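Local structure of dioxygenase (Pseudomonas brassicacearum, 5V2D) at residues A[48-54]-A[481-487]; A[58-64]-A[87-93]. The protein probably cleaves the interphenyl double bond of lignostilbenes with molecular oxygen at a non-haem iron centre, yielding aldehydes. All blocks are in the same frame, centred on the assembly; numbering follows the deposited sequence.

Contact 1: A[48-54]-A[481-487]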
loop_
_atom_site.group_PDB
_atom_site.type_symbol
_atom_site.label_atom_id
_atom_site.label_comp_id
_atom_site.label_asym_id
_atom_site.label_seq_id
_atom_site.Cartn_x
_atom_site.Cartn_y
_atom_site.Cartn_z
ATOM N N LEU A 48 24.014 -4.090 10.341
ATOM C CA LEU A 48 23.516 -5.309 9.704
ATOM C C LEU A 48 24.630 -5.936 8.872
ATOM O O LEU A 48 25.344 -5.210 8.225
ATOM C CB LEU A 48 22.308 -5.001 8.893
ATOM C CG LEU A 48 21.067 -4.568 9.692
ATOM C CD1 LEU A 48 20.012 -3.943 8.820
ATOM C CD2 LEU A 48 20.422 -5.728 10.447
ATOM N N GLU A 49 24.731 -7.249 8.906
ATOM C CA GLU A 49 25.675 -8.010 8.066
ATOM C C GLU A 49 25.276 -7.887 6.620
ATOM O O GLU A 49 24.065 -8.056 6.290
ATOM C CB GLU A 49 25.605 -9.517 8.314
ATOM C CG GLU A 49 26.179 -10.005 9.603
ATOM C CD GLU A 49 26.303 -11.535 9.634
ATOM O OE1 GLU A 49 25.281 -12.165 9.968
ATOM O OE2 GLU A 49 27.401 -12.097 9.235
ATOM N N ILE A 50 26.254 -7.699 5.725
ATOM C CA ILE A 50 25.997 -7.566 4.322
ATOM C C ILE A 50 26.833 -8.557 3.518
ATOM O O ILE A 50 28.035 -8.610 3.699
ATOM C CB ILE A 50 26.346 -6.143 3.867
ATOM C CG1 ILE A 50 25.572 -5.118 4.713
ATOM C CG2 ILE A 50 26.048 -5.927 2.362
ATOM C CD1 ILE A 50 25.903 -3.720 4.288
ATOM N N GLU A 51 26.218 -9.364 2.671
ATOM C CA GLU A 51 26.876 -10.251 1.748
ATOM C C GLU A 51 26.940 -9.482 0.463
ATOM O O GLU A 51 25.928 -8.897 0.018
ATOM C CB GLU A 51 26.044 -11.550 1.614
ATOM C CG GLU A 51 26.602 -12.540 0.591
ATOM C CD GLU A 51 25.750 -13.802 0.316
ATOM O OE1 GLU A 51 26.108 -14.451 -0.675
ATOM O OE2 GLU A 51 24.801 -14.219 1.069
ATOM N N GLY A 52 28.107 -9.522 -0.206
ATOM C CA GLY A 52 28.247 -8.813 -1.492
ATOM C C GLY A 52 28.821 -7.460 -1.207
ATOM O O GLY A 52 29.581 -7.346 -0.301
ATOM N N VAL A 53 28.481 -6.431 -1.953
ATOM C CA VAL A 53 29.060 -5.099 -1.817
ATOM C C VAL A 53 27.986 -4.052 -1.951
ATOM O O VAL A 53 27.331 -3.917 -3.029
ATOM C CB VAL A 53 30.070 -4.837 -2.996
ATOM C CG1 VAL A 53 30.730 -3.484 -2.777
ATOM C CG2 VAL A 53 31.125 -5.969 -3.022
ATOM N N LEU A 54 27.735 -3.327 -0.869
ATOM C CA LEU A 54 26.729 -2.299 -0.898
ATOM C C LEU A 54 27.323 -1.051 -1.371
ATOM O O LEU A 54 28.244 -0.574 -0.755
ATOM C CB LEU A 54 26.151 -2.095 0.526
ATOM C CG LEU A 54 25.170 -0.990 0.697
ATOM C CD1 LEU A 54 23.908 -1.477 0.021
ATOM C CD2 LEU A 54 24.851 -0.753 2.135
ATOM N N ILE A 481 23.288 -7.211 -5.838
ATOM C CA ILE A 481 24.638 -6.836 -5.644
ATOM C C ILE A 481 24.983 -6.890 -4.147
ATOM O O ILE A 481 26.146 -6.981 -3.781
ATOM C CB ILE A 481 24.931 -5.447 -6.253
ATOM C CG1 ILE A 481 24.166 -4.324 -5.528
ATOM C CG2 ILE A 481 24.737 -5.568 -7.760
ATOM C CD1 ILE A 481 24.353 -2.986 -6.122
ATOM N N ALA A 482 23.969 -6.813 -3.292
ATOM C CA ALA A 482 24.148 -6.872 -1.837
ATOM C C ALA A 482 22.923 -7.481 -1.200
ATOM O O ALA A 482 21.805 -7.243 -1.637
ATOM C CB ALA A 482 24.385 -5.503 -1.262
ATOM N N ARG A 483 23.144 -8.339 -0.229
ATOM C CA ARG A 483 22.084 -8.911 0.607
ATOM C C ARG A 483 22.329 -8.520 2.038
ATOM O O ARG A 483 23.358 -8.869 2.618
ATOM C CB ARG A 483 22.040 -10.428 0.525
ATOM C CG ARG A 483 21.827 -10.984 -0.899
ATOM C CD ARG A 483 21.858 -12.473 -0.819
ATOM N NE ARG A 483 21.617 -13.170 -2.056
ATOM C CZ ARG A 483 20.504 -13.850 -2.335
ATOM N NH1 ARG A 483 19.467 -13.941 -1.525
ATOM N NH2 ARG A 483 20.393 -14.430 -3.476
ATOM N N ILE A 484 21.388 -7.754 2.591
ATOM C CA ILE A 484 21.499 -7.267 3.967
ATOM C C ILE A 484 20.732 -8.216 4.887
ATOM O O ILE A 484 19.497 -8.309 4.801
ATOM C CB ILE A 484 20.989 -5.830 4.046
ATOM C CG1 ILE A 484 21.792 -4.943 3.087
ATOM C CG2 ILE A 484 21.039 -5.315 5.440
ATOM C CD1 ILE A 484 20.928 -3.723 2.709
ATOM N N ARG A 485 21.456 -8.954 5.748
ATOM C CA ARG A 485 20.817 -10.014 6.518
ATOM C C ARG A 485 20.151 -9.361 7.746
ATOM O O ARG A 485 20.705 -8.452 8.328
ATOM C CB ARG A 485 21.811 -11.048 6.989
ATOM C CG ARG A 485 22.398 -11.906 5.880
ATOM C CD ARG A 485 23.171 -13.097 6.527
ATOM N NE ARG A 485 23.983 -13.716 5.483
ATOM C CZ ARG A 485 25.241 -13.421 5.181
ATOM N NH1 ARG A 485 25.943 -12.551 5.892
ATOM N NH2 ARG A 485 25.831 -14.086 4.192
ATOM N N ILE A 486 18.954 -9.786 8.040
ATOM C CA ILE A 486 18.170 -9.285 9.204
ATOM C C ILE A 486 18.117 -10.458 10.152
ATOM O O ILE A 486 17.780 -11.569 9.752
ATOM C CB ILE A 486 16.785 -8.849 8.748
ATOM C CG1 ILE A 486 16.943 -7.728 7.723
ATOM C CG2 ILE A 486 16.031 -8.222 9.922
ATOM C CD1 ILE A 486 15.829 -7.654 6.776
ATOM N N PRO A 487 18.416 -10.233 11.440
ATOM C CA PRO A 487 18.516 -11.329 12.362
ATOM C C PRO A 487 17.196 -11.881 12.907
ATOM O O PRO A 487 17.190 -12.766 13.782
ATOM C CB PRO A 487 19.315 -10.709 13.485
ATOM C CG PRO A 487 19.036 -9.279 13.419
ATOM C CD PRO A 487 18.948 -8.986 11.986
HETATM O O HOH W 1 22.618 -8.722 10.373
#
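Antiparallel pairing at the rim of a β-propeller blade, in the fold of carotenoid cleavage oxygenases, joins the short strand carrying Glu-51 to the late strand carrying Arg-483 and Arg-485. It is a worked example of how residues far apart in sequence complete one sheet, since strand 50-52 is one of the two outermost of the five strands, with 482-486 next to it. Glu-51 and Arg-483 form the hydrogen-bonded pair, Glu-51 N giving its hydrogen to Arg-483 O at 2.9 Å and Glu-51 O accepting in return from Arg-483 N. Val-53 N extends the ladder to Ile-481 O at 3.0 Å, just past Gly-52, whose positive phi (94°) suits a residue without a side chain. Here the inner strand itself is irregular, Ile-481 and Ala-482 both facing Val-470 in a classic β bulge.

The polar ends gather round Arg-485, whose guanidinium serves two carboxylates. Its NH2 makes a salt bridge to Glu-51 OE2 at 3.3 Å, with the two flat groups only 23° out of parallel, while NH1 has a long, weak one to Glu-49 OE2 at 3.7 Å. Glu-51 reaches it with an extended chain whose CG is trans to the backbone N (chi1 177°). Arg-483, by contrast, runs beside Glu-51 but spends its NH1 on Glu-467 of the next strand.

Ile-50 and Ile-484 leave the other face side by side and pointing the same way, CG1 to CG1 4.1 Å. Leu-48 crosses Ile-484 at about a right angle, its CB resting 3.7 Å from Ile-484 CG2. Beyond the last direct backbone bond, from Arg-485 N to Glu-49 O, a water closes the gap: it accepts from Glu-49 N at 3.0 Å and donates to Arg-485 O at 2.8 Å.

Contact 2: A[58-64]-A[87-93]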
loop_
_atom_site.group_PDB
_atom_site.type_symbol
_atom_site.label_atom_id
_atom_site.label_comp_id
_atom_site.label_asym_id
_atom_site.label_seq_id
_atom_site.Cartn_x
_atom_site.Cartn_y
_atom_site.Cartn_z
ATOM N N ILE A 58 24.936 5.103 -1.559
ATOM C CA ILE A 58 23.505 5.078 -1.159
ATOM C C ILE A 58 23.363 5.692 0.224
ATOM O O ILE A 58 24.041 5.248 1.181
ATOM C CB ILE A 58 22.943 3.679 -1.136
ATOM C CG1 ILE A 58 22.949 3.100 -2.569
ATOM C CG2 ILE A 58 21.501 3.693 -0.639
ATOM C CD1 ILE A 58 22.602 1.638 -2.641
ATOM N N HIS A 59 22.564 6.726 0.307
ATOM C CA HIS A 59 22.450 7.484 1.555
ATOM C C HIS A 59 21.012 7.912 1.748
ATOM O O HIS A 59 20.471 8.684 0.954
ATOM C CB HIS A 59 23.370 8.733 1.532
ATOM C CG HIS A 59 23.413 9.484 2.831
ATOM N ND1 HIS A 59 23.469 10.866 2.893
ATOM C CD2 HIS A 59 23.307 9.068 4.110
ATOM C CE1 HIS A 59 23.466 11.259 4.149
ATOM N NE2 HIS A 59 23.357 10.189 4.912
ATOM N N GLY A 60 20.412 7.397 2.794
ATOM C CA GLY A 60 18.998 7.752 3.180
ATOM C C GLY A 60 18.363 6.594 3.921
ATOM O O GLY A 60 19.055 5.710 4.405
ATOM N N THR A 61 17.048 6.646 4.012
ATOM C CA THR A 61 16.315 5.671 4.842
ATOM C C THR A 61 15.168 5.066 4.021
ATOM O O THR A 61 14.412 5.785 3.373
ATOM C CB THR A 61 15.787 6.342 6.125
ATOM O OG1 THR A 61 16.854 6.920 6.846
ATOM C CG2 THR A 61 15.094 5.322 7.002
ATOM N N PHE A 62 15.083 3.748 4.078
ATOM C CA PHE A 62 13.966 3.005 3.502
ATOM C C PHE A 62 12.984 2.781 4.658
ATOM O O PHE A 62 13.303 2.007 5.595
ATOM C CB PHE A 62 14.456 1.672 2.971
ATOM C CG PHE A 62 13.386 0.747 2.465
ATOM C CD1 PHE A 62 12.144 1.190 2.050
ATOM C CD2 PHE A 62 13.616 -0.587 2.389
ATOM C CE1 PHE A 62 11.185 0.328 1.555
ATOM C CE2 PHE A 62 12.659 -1.463 1.891
ATOM C CZ PHE A 62 11.450 -1.009 1.453
ATOM N N TYR A 63 11.834 3.437 4.622
ATOM C CA TYR A 63 10.799 3.240 5.623
ATOM C C TYR A 63 9.756 2.288 5.034
ATOM O O TYR A 63 9.423 2.366 3.852
ATOM C CB TYR A 63 10.085 4.540 5.971
ATOM C CG TYR A 63 10.990 5.583 6.559
ATOM C CD1 TYR A 63 11.306 5.530 7.955
ATOM C CD2 TYR A 63 11.488 6.600 5.838
ATOM C CE1 TYR A 63 12.097 6.517 8.532
ATOM C CE2 TYR A 63 12.273 7.568 6.404
ATOM C CZ TYR A 63 12.561 7.544 7.744
ATOM O OH TYR A 63 13.356 8.499 8.295
ATOM N N GLN A 64 9.229 1.420 5.853
ATOM C CA GLN A 64 8.159 0.535 5.420
ATOM C C GLN A 64 7.194 0.321 6.606
ATOM O O GLN A 64 7.644 0.322 7.744
ATOM C CB GLN A 64 8.746 -0.781 4.925
ATOM C CG GLN A 64 7.625 -1.506 4.100
ATOM C CD GLN A 64 8.038 -2.601 3.088
ATOM O OE1 GLN A 64 9.081 -3.343 3.201
ATOM N NE2 GLN A 64 7.167 -2.759 2.128
ATOM N N VAL A 87 6.346 0.238 11.966
ATOM C CA VAL A 87 7.167 0.897 10.982
ATOM C C VAL A 87 8.604 0.466 11.164
ATOM O O VAL A 87 9.116 0.461 12.286
ATOM C CB VAL A 87 7.046 2.435 11.123
ATOM C CG1 VAL A 87 7.973 3.161 10.194
ATOM C CG2 VAL A 87 5.623 2.878 10.917
ATOM N N SER A 88 9.239 0.141 10.034
ATOM C CA SER A 88 10.694 -0.171 10.032
ATOM C C SER A 88 11.382 0.940 9.259
ATOM O O SER A 88 10.859 1.431 8.252
ATOM C CB SER A 88 10.922 -1.499 9.346
ATOM O OG SER A 88 10.484 -2.576 10.208
ATOM N N GLY A 89 12.573 1.323 9.729
ATOM C CA GLY A 89 13.457 2.240 9.007
ATOM C C GLY A 89 14.827 1.599 8.868
ATOM O O GLY A 89 15.465 1.344 9.880
ATOM N N PHE A 90 15.263 1.304 7.635
ATOM C CA PHE A 90 16.586 0.834 7.335
ATOM C C PHE A 90 17.377 2.063 6.898
ATOM O O PHE A 90 17.120 2.621 5.810
ATOM C CB PHE A 90 16.595 -0.184 6.242
ATOM C CG PHE A 90 15.998 -1.507 6.604
ATOM C CD1 PHE A 90 16.755 -2.496 7.133
ATOM C CD2 PHE A 90 14.645 -1.759 6.364
ATOM C CE1 PHE A 90 16.265 -3.765 7.426
ATOM C CE2 PHE A 90 14.123 -3.013 6.666
ATOM C CZ PHE A 90 14.933 -4.033 7.206
ATOM N N HIS A 91 18.343 2.482 7.714
ATOM C CA HIS A 91 19.101 3.658 7.399
ATOM C C HIS A 91 20.467 3.269 6.746
ATOM O O HIS A 91 21.257 2.541 7.376
ATOM C CB HIS A 91 19.367 4.455 8.656
ATOM C CG HIS A 91 20.177 5.692 8.408
ATOM N ND1 HIS A 91 19.726 6.728 7.606
ATOM C CD2 HIS A 91 21.428 6.035 8.827
ATOM C CE1 HIS A 91 20.667 7.665 7.546
ATOM N NE2 HIS A 91 21.711 7.271 8.270
ATOM N N PHE A 92 20.699 3.773 5.543
ATOM C CA PHE A 92 21.864 3.463 4.725
ATOM C C PHE A 92 22.828 4.674 4.842
ATOM O O PHE A 92 22.470 5.818 4.544
ATOM C CB PHE A 92 21.508 3.325 3.238
ATOM C CG PHE A 92 20.725 2.109 2.898
ATOM C CD1 PHE A 92 21.296 1.103 2.111
ATOM C CD2 PHE A 92 19.432 1.943 3.268
ATOM C CE1 PHE A 92 20.597 -0.021 1.777
ATOM C CE2 PHE A 92 18.730 0.785 2.937
ATOM C CZ PHE A 92 19.317 -0.192 2.201
ATOM N N ALA A 93 24.051 4.409 5.267
ATOM C CA ALA A 93 25.048 5.497 5.219
ATOM C C ALA A 93 26.408 4.908 5.001
ATOM O O ALA A 93 26.853 4.057 5.754
ATOM C CB ALA A 93 25.065 6.354 6.476
HETATM O O HOH W 2 23.466 9.299 7.824
#
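Phe-92 lies alongside Ile-58, both side chains pointing the same way, with Phe-92 CD1 3.8 Å from Ile-58 CG2. Phe-62 and Phe-90 share that face of the antiparallel pair and meet more loosely, CD2 to CD2 at 4.3 Å. The opposite face is mixed, with a polar cluster at Thr-61 and His-91. Thr-61 OG1 hydrogen-bonds His-91 ND1 at 3.0 Å, in the plane of the imidazole and at its edge. The other ring nitrogen, His-91 NE2, meets a water at 2.7 Å that also binds His-59 NE2 at 3.0 Å, so both ends of the His-91 ring are held and its rotation is probably fixed. With chi1 at -57° Thr-61 CG2 stands opposite the backbone N, which lays it over one face of the Tyr-63 ring, 3.4 Å above the plane and offset toward the rim. Paired backbone bonds at Gly-60/Phe-92, Phe-62/Phe-90 and Gln-64/Ser-88 tie the strands into a regular ladder. In this propeller blade, strand 60-67 is flanked on its other edge by the C-terminal strand 496-500, and strand 85-93 by 96-103; Ile-58 and Phe-62 also reach strand 433-442 of the adjoining sheet.

In the fold
Contacts 1 and 2 belong to different sheets that pack against each other, their centres 14 Å apart. The apolar face of contact 2 meets that of contact 1: Ile-484 CD1 lies 3.8 Å from Phe-92 CE1, Leu-48 CD1 3.9 Å from Phe-90 CD1, and Leu-54 also touches Phe-92. The chain leaves the outer edge of one blade after strand 50-52 and enters the next at strand 60-67, so a short connection links an edge strand of one blade to an inner strand of the next. Contact 1 sits at the rim, whereas contact 2 runs inward: the side chain of Gln-64 is about 10 Å from the iron and hydrogen-bonds Leu-494 O, next to the iron ligand His-495.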